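PDB 2PKE: haloacid delahogenase-like family hydrolase from Xanthomonas campestris pv. campestris, which probably acts as a magnesium-dependent phosphatase of the haloacid dehalogenase superfamily, hydrolysing phosphate esters. Local coordinates for residues Ser161-Ser173 with Leu189-Gly201. Residues are numbered along the deposited sequence; the frame is centred on the assembly and turned at random.
Sequences SEKDPQTYARVLS and LRSDVEPVLAIGG
Lys163 and Asp192 meet beside the magnesium site of a HAD-type Rossmann-like fold, where helices 165-173 and 189-198, which follow strands 157-160 and 182-186 of the parallel sheet, converge. The extended Lys163 chain runs past Ser191 O and delivers NZ almost along the C-O axis of Asp192 OD1, a 2.6 Å salt bridge. NZ also binds Asp19 OD1 and Ile133 O, so the ammonium of Lys163 links magnesium ligand Asp19 to Asp192 of helix 189-198, consistent with the active-site lysine of HAD phosphatases. Asp192 OD2 accepts from Ser188 N, which fixes the carboxylate at its other oxygen.

Behind this polar end the helices cross at -72°, their axes 8.7 Å apart. Tyr168 lies between them, its CG anti to the carbonyl carbon (chi1 -78°), which carries the ring toward Val196 and Pro195. Val196 CG2 sits over the ring centre in a CH-pi contact, 3.5 Å from the Tyr168 centroid, while Pro195 CB approaches Tyr168 CD2 obliquely at 3.6 Å. At the ring edge Tyr168 OH donates to Ser191 O at 2.8 Å, the donor tilted 19° from the carbonyl plane; the wide pi-type turn at 189-193 includes this carbonyl. Met184 of strand 182-186 also touches Tyr168, Asp192 and Val196.

Asp164 caps helix 165-173, its OD1 accepting from both Thr167 N and Thr167 OG1. Pro165 then rests against Pro195 and Ala198. Helix 189-198 ends in a Schellman motif with Gly200 at positive phi, closed by Gly201 N to Val196 O. Within it Ile199 reaches back with both branches: CD1 meets Tyr168 CB and lies 4.0 Å from Leu172 CD1, and CG2 presses tightly on Pro165 CB at 3.5 Å.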
loop_
_atom_site.group_PDB
_atom_site.type_symbol
_atom_site.label_atom_id
_atom_site.label_comp_id
_atom_site.label_asym_id
_atom_site.label_seq_id
_atom_site.Cartn_x
_atom_site.Cartn_y
_atom_site.Cartn_z
ATOM N N SER A 161 -5.206 0.480 -5.469
ATOM C CA SER A 161 -6.247 1.059 -4.588
ATOM C C SER A 161 -7.665 0.652 -4.996
ATOM O O SER A 161 -8.567 0.454 -4.132
ATOM C CB SER A 161 -6.075 2.573 -4.550
ATOM O OG SER A 161 -5.005 2.853 -3.639
ATOM N N GLU A 162 -7.868 0.504 -6.310
ATOM C CA GLU A 162 -9.161 0.059 -6.803
ATOM C C GLU A 162 -8.934 -0.730 -8.063
ATOM O O GLU A 162 -8.023 -0.427 -8.841
ATOM C CB GLU A 162 -10.139 1.197 -7.081
ATOM C CG GLU A 162 -11.545 0.739 -7.548
ATOM C CD GLU A 162 -12.214 -0.124 -6.525
ATOM O OE1 GLU A 162 -12.011 -1.349 -6.540
ATOM O OE2 GLU A 162 -12.884 0.430 -5.632
ATOM N N LYS A 163 -9.777 -1.735 -8.241
ATOM C CA LYS A 163 -9.778 -2.576 -9.440
ATOM C C LYS A 163 -10.847 -2.034 -10.405
ATOM O O LYS A 163 -12.005 -2.300 -10.277
ATOM C CB LYS A 163 -10.058 -4.018 -9.084
ATOM C CG LYS A 163 -8.784 -4.828 -8.775
ATOM C CD LYS A 163 -9.136 -6.266 -8.399
ATOM C CE LYS A 163 -7.912 -7.119 -8.238
ATOM N NZ LYS A 163 -8.265 -8.417 -7.553
ATOM N N ASP A 164 -10.412 -1.222 -11.335
ATOM C CA ASP A 164 -11.304 -0.585 -12.281
ATOM C C ASP A 164 -10.609 -0.577 -13.616
ATOM O O ASP A 164 -9.404 -0.829 -13.670
ATOM C CB ASP A 164 -11.746 0.801 -11.776
ATOM C CG ASP A 164 -10.588 1.752 -11.461
ATOM O OD1 ASP A 164 -9.496 1.667 -12.044
ATOM O OD2 ASP A 164 -10.818 2.654 -10.615
ATOM N N PRO A 165 -11.355 -0.302 -14.707
ATOM C CA PRO A 165 -10.726 -0.410 -16.038
ATOM C C PRO A 165 -9.462 0.416 -16.197
ATOM O O PRO A 165 -8.481 -0.051 -16.787
ATOM C CB PRO A 165 -11.869 0.009 -17.023
ATOM C CG PRO A 165 -13.123 -0.215 -16.239
ATOM C CD PRO A 165 -12.781 0.067 -14.807
ATOM N N GLN A 166 -9.451 1.608 -15.614
ATOM C CA GLN A 166 -8.314 2.509 -15.759
ATOM C C GLN A 166 -7.084 1.888 -15.106
ATOM O O GLN A 166 -5.963 1.959 -15.633
ATOM C CB GLN A 166 -8.593 3.861 -15.098
ATOM C CG GLN A 166 -9.927 4.491 -15.432
ATOM C CD GLN A 166 -11.072 4.110 -14.469
ATOM O OE1 GLN A 166 -11.650 3.028 -14.576
ATOM N NE2 GLN A 166 -11.453 5.040 -13.590
ATOM N N THR A 167 -7.289 1.315 -13.931
ATOM C CA THR A 167 -6.195 0.668 -13.195
ATOM C C THR A 167 -5.630 -0.543 -13.943
ATOM O O THR A 167 -4.407 -0.691 -14.088
ATOM C CB THR A 167 -6.614 0.280 -11.773
ATOM O OG1 THR A 167 -6.996 1.468 -11.078
ATOM C CG2 THR A 167 -5.465 -0.359 -11.028
ATOM N N TYR A 168 -6.518 -1.423 -14.370
ATOM C CA TYR A 168 -6.084 -2.549 -15.149
ATOM C C TYR A 168 -5.327 -2.096 -16.385
ATOM O O TYR A 168 -4.258 -2.634 -16.675
ATOM C CB TYR A 168 -7.227 -3.467 -15.481
ATOM C CG TYR A 168 -7.678 -4.397 -14.379
ATOM C CD1 TYR A 168 -6.907 -5.497 -13.995
ATOM C CD2 TYR A 168 -8.908 -4.207 -13.747
ATOM C CE1 TYR A 168 -7.387 -6.387 -12.946
ATOM C CE2 TYR A 168 -9.374 -5.085 -12.763
ATOM C CZ TYR A 168 -8.592 -6.158 -12.371
ATOM O OH TYR A 168 -9.032 -7.033 -11.399
ATOM N N ALA A 169 -5.826 -1.069 -17.092
ATOM C CA ALA A 169 -5.125 -0.561 -18.297
ATOM C C ALA A 169 -3.715 -0.030 -17.962
ATOM O O ALA A 169 -2.757 -0.252 -18.705
ATOM C CB ALA A 169 -5.963 0.531 -18.959
ATOM N N ARG A 170 -3.611 0.639 -16.820
ATOM C CA ARG A 170 -2.352 1.167 -16.365
ATOM C C ARG A 170 -1.362 0.019 -16.105
ATOM O O ARG A 170 -0.205 0.059 -16.569
ATOM C CB ARG A 170 -2.577 2.009 -15.124
ATOM C CG ARG A 170 -1.273 2.383 -14.458
ATOM C CD ARG A 170 -1.444 3.109 -13.149
ATOM N NE ARG A 170 -1.923 2.350 -11.983
ATOM C CZ ARG A 170 -1.372 1.259 -11.424
ATOM N NH1 ARG A 170 -0.305 0.650 -11.943
ATOM N NH2 ARG A 170 -1.931 0.756 -10.316
ATOM N N VAL A 171 -1.841 -1.036 -15.440
ATOM C CA VAL A 171 -0.991 -2.189 -15.126
ATOM C C VAL A 171 -0.490 -2.779 -16.435
ATOM O O VAL A 171 0.731 -2.973 -16.619
ATOM C CB VAL A 171 -1.729 -3.248 -14.290
ATOM C CG1 VAL A 171 -0.899 -4.517 -14.138
ATOM C CG2 VAL A 171 -2.095 -2.685 -12.928
ATOM N N LEU A 172 -1.399 -3.016 -17.377
ATOM C CA LEU A 172 -0.988 -3.545 -18.673
ATOM C C LEU A 172 -0.065 -2.656 -19.461
ATOM O O LEU A 172 0.780 -3.155 -20.216
ATOM C CB LEU A 172 -2.209 -3.907 -19.533
ATOM C CG LEU A 172 -3.068 -5.069 -19.031
ATOM C CD1 LEU A 172 -4.156 -5.437 -20.061
ATOM C CD2 LEU A 172 -2.245 -6.300 -18.644
ATOM N N SER A 173 -0.225 -1.349 -19.337
ATOM C CA SER A 173 0.648 -0.434 -20.076
ATOM C C SER A 173 2.099 -0.590 -19.615
ATOM O O SER A 173 3.045 -0.486 -20.406
ATOM C CB SER A 173 0.208 1.029 -19.910
ATOM O OG SER A 173 0.625 1.523 -18.649
ATOM N N LEU A 189 -16.752 -11.182 -10.012
ATOM C CA LEU A 189 -17.195 -10.626 -11.286
ATOM C C LEU A 189 -17.012 -9.096 -11.325
ATOM O O LEU A 189 -16.420 -8.584 -12.246
ATOM C CB LEU A 189 -18.680 -10.964 -11.532
ATOM C CG LEU A 189 -19.078 -12.195 -12.375
ATOM C CD1 LEU A 189 -20.549 -12.082 -12.851
ATOM C CD2 LEU A 189 -18.180 -12.388 -13.549
ATOM N N ARG A 190 -17.525 -8.390 -10.325
ATOM C CA ARG A 190 -17.451 -6.925 -10.281
ATOM C C ARG A 190 -16.025 -6.391 -10.323
ATOM O O ARG A 190 -15.756 -5.444 -11.030
ATOM C CB ARG A 190 -18.142 -6.390 -9.005
ATOM C CG ARG A 190 -18.964 -5.089 -9.183
ATOM C CD ARG A 190 -19.840 -4.776 -7.932
ATOM N N SER A 191 -15.109 -6.980 -9.543
ATOM C CA SER A 191 -13.729 -6.462 -9.417
ATOM C C SER A 191 -12.680 -7.130 -10.276
ATOM O O SER A 191 -11.704 -6.496 -10.681
ATOM C CB SER A 191 -13.261 -6.576 -7.966
ATOM O OG SER A 191 -13.901 -5.603 -7.218
ATOM N N ASP A 192 -12.804 -8.436 -10.479
ATOM C CA ASP A 192 -11.752 -9.179 -11.108
ATOM C C ASP A 192 -12.011 -9.305 -12.612
ATOM O O ASP A 192 -11.129 -9.083 -13.422
ATOM C CB ASP A 192 -11.576 -10.549 -10.420
ATOM C CG ASP A 192 -11.170 -10.409 -8.952
ATOM O OD1 ASP A 192 -10.317 -9.526 -8.672
ATOM O OD2 ASP A 192 -11.684 -11.152 -8.083
ATOM N N VAL A 193 -13.228 -9.634 -12.968
ATOM C CA VAL A 193 -13.543 -10.040 -14.328
ATOM C C VAL A 193 -14.107 -8.869 -15.169
ATOM O O VAL A 193 -13.632 -8.597 -16.275
ATOM C CB VAL A 193 -14.505 -11.278 -14.265
ATOM C CG1 VAL A 193 -15.094 -11.637 -15.662
ATOM C CG2 VAL A 193 -13.790 -12.486 -13.630
ATOM N N GLU A 194 -15.118 -8.184 -14.664
ATOM C CA GLU A 194 -15.839 -7.205 -15.471
ATOM C C GLU A 194 -14.936 -6.065 -15.953
ATOM O O GLU A 194 -15.003 -5.696 -17.105
ATOM C CB GLU A 194 -17.031 -6.619 -14.715
ATOM C CG GLU A 194 -18.256 -7.505 -14.570
ATOM C CD GLU A 194 -19.354 -6.825 -13.705
ATOM O OE1 GLU A 194 -19.310 -5.558 -13.584
ATOM O OE2 GLU A 194 -20.243 -7.555 -13.172
ATOM N N PRO A 195 -14.088 -5.494 -15.078
ATOM C CA PRO A 195 -13.206 -4.400 -15.557
ATOM C C PRO A 195 -12.183 -4.801 -16.620
ATOM O O PRO A 195 -11.801 -3.985 -17.454
ATOM C CB PRO A 195 -12.502 -3.962 -14.290
ATOM C CG PRO A 195 -13.398 -4.421 -13.157
ATOM C CD PRO A 195 -13.963 -5.694 -13.633
ATOM N N VAL A 196 -11.745 -6.052 -16.595
ATOM C CA VAL A 196 -10.804 -6.561 -17.583
ATOM C C VAL A 196 -11.540 -6.800 -18.921
ATOM O O VAL A 196 -10.994 -6.500 -19.979
ATOM C CB VAL A 196 -10.096 -7.855 -17.057
ATOM C CG1 VAL A 196 -9.176 -8.499 -18.157
ATOM C CG2 VAL A 196 -9.308 -7.529 -15.801
ATOM N N LEU A 197 -12.730 -7.396 -18.870
ATOM C CA LEU A 197 -13.582 -7.522 -20.057
ATOM C C LEU A 197 -13.803 -6.137 -20.634
ATOM O O LEU A 197 -13.697 -5.936 -21.831
ATOM C CB LEU A 197 -14.926 -8.200 -19.746
ATOM C CG LEU A 197 -14.838 -9.661 -19.244
ATOM C CD1 LEU A 197 -16.197 -10.261 -19.021
ATOM C CD2 LEU A 197 -14.056 -10.458 -20.203
ATOM N N ALA A 198 -14.031 -5.159 -19.773
ATOM C CA ALA A 198 -14.299 -3.786 -20.237
ATOM C C ALA A 198 -13.195 -3.121 -21.037
ATOM O O ALA A 198 -13.479 -2.315 -21.908
ATOM C CB ALA A 198 -14.674 -2.895 -19.019
ATOM N N ILE A 199 -11.935 -3.440 -20.750
ATOM C CA ILE A 199 -10.788 -2.896 -21.500
ATOM C C ILE A 199 -10.318 -3.787 -22.649
ATOM O O ILE A 199 -9.383 -3.439 -23.363
ATOM C CB ILE A 199 -9.593 -2.550 -20.600
ATOM C CG1 ILE A 199 -8.970 -3.812 -19.982
ATOM C CG2 ILE A 199 -9.986 -1.478 -19.519
ATOM C CD1 ILE A 199 -7.588 -3.513 -19.352
ATOM N N GLY A 200 -11.014 -4.901 -22.855
ATOM C CA GLY A 200 -10.775 -5.791 -23.981
ATOM C C GLY A 200 -10.045 -7.081 -23.628
ATOM O O GLY A 200 -9.582 -7.785 -24.514
ATOM N N GLY A 201 -9.962 -7.390 -22.340
ATOM C CA GLY A 201 -9.248 -8.602 -21.876
ATOM C C GLY A 201 -10.172 -9.791 -21.746
ATOM O O GLY A 201 -11.320 -9.782 -22.209
#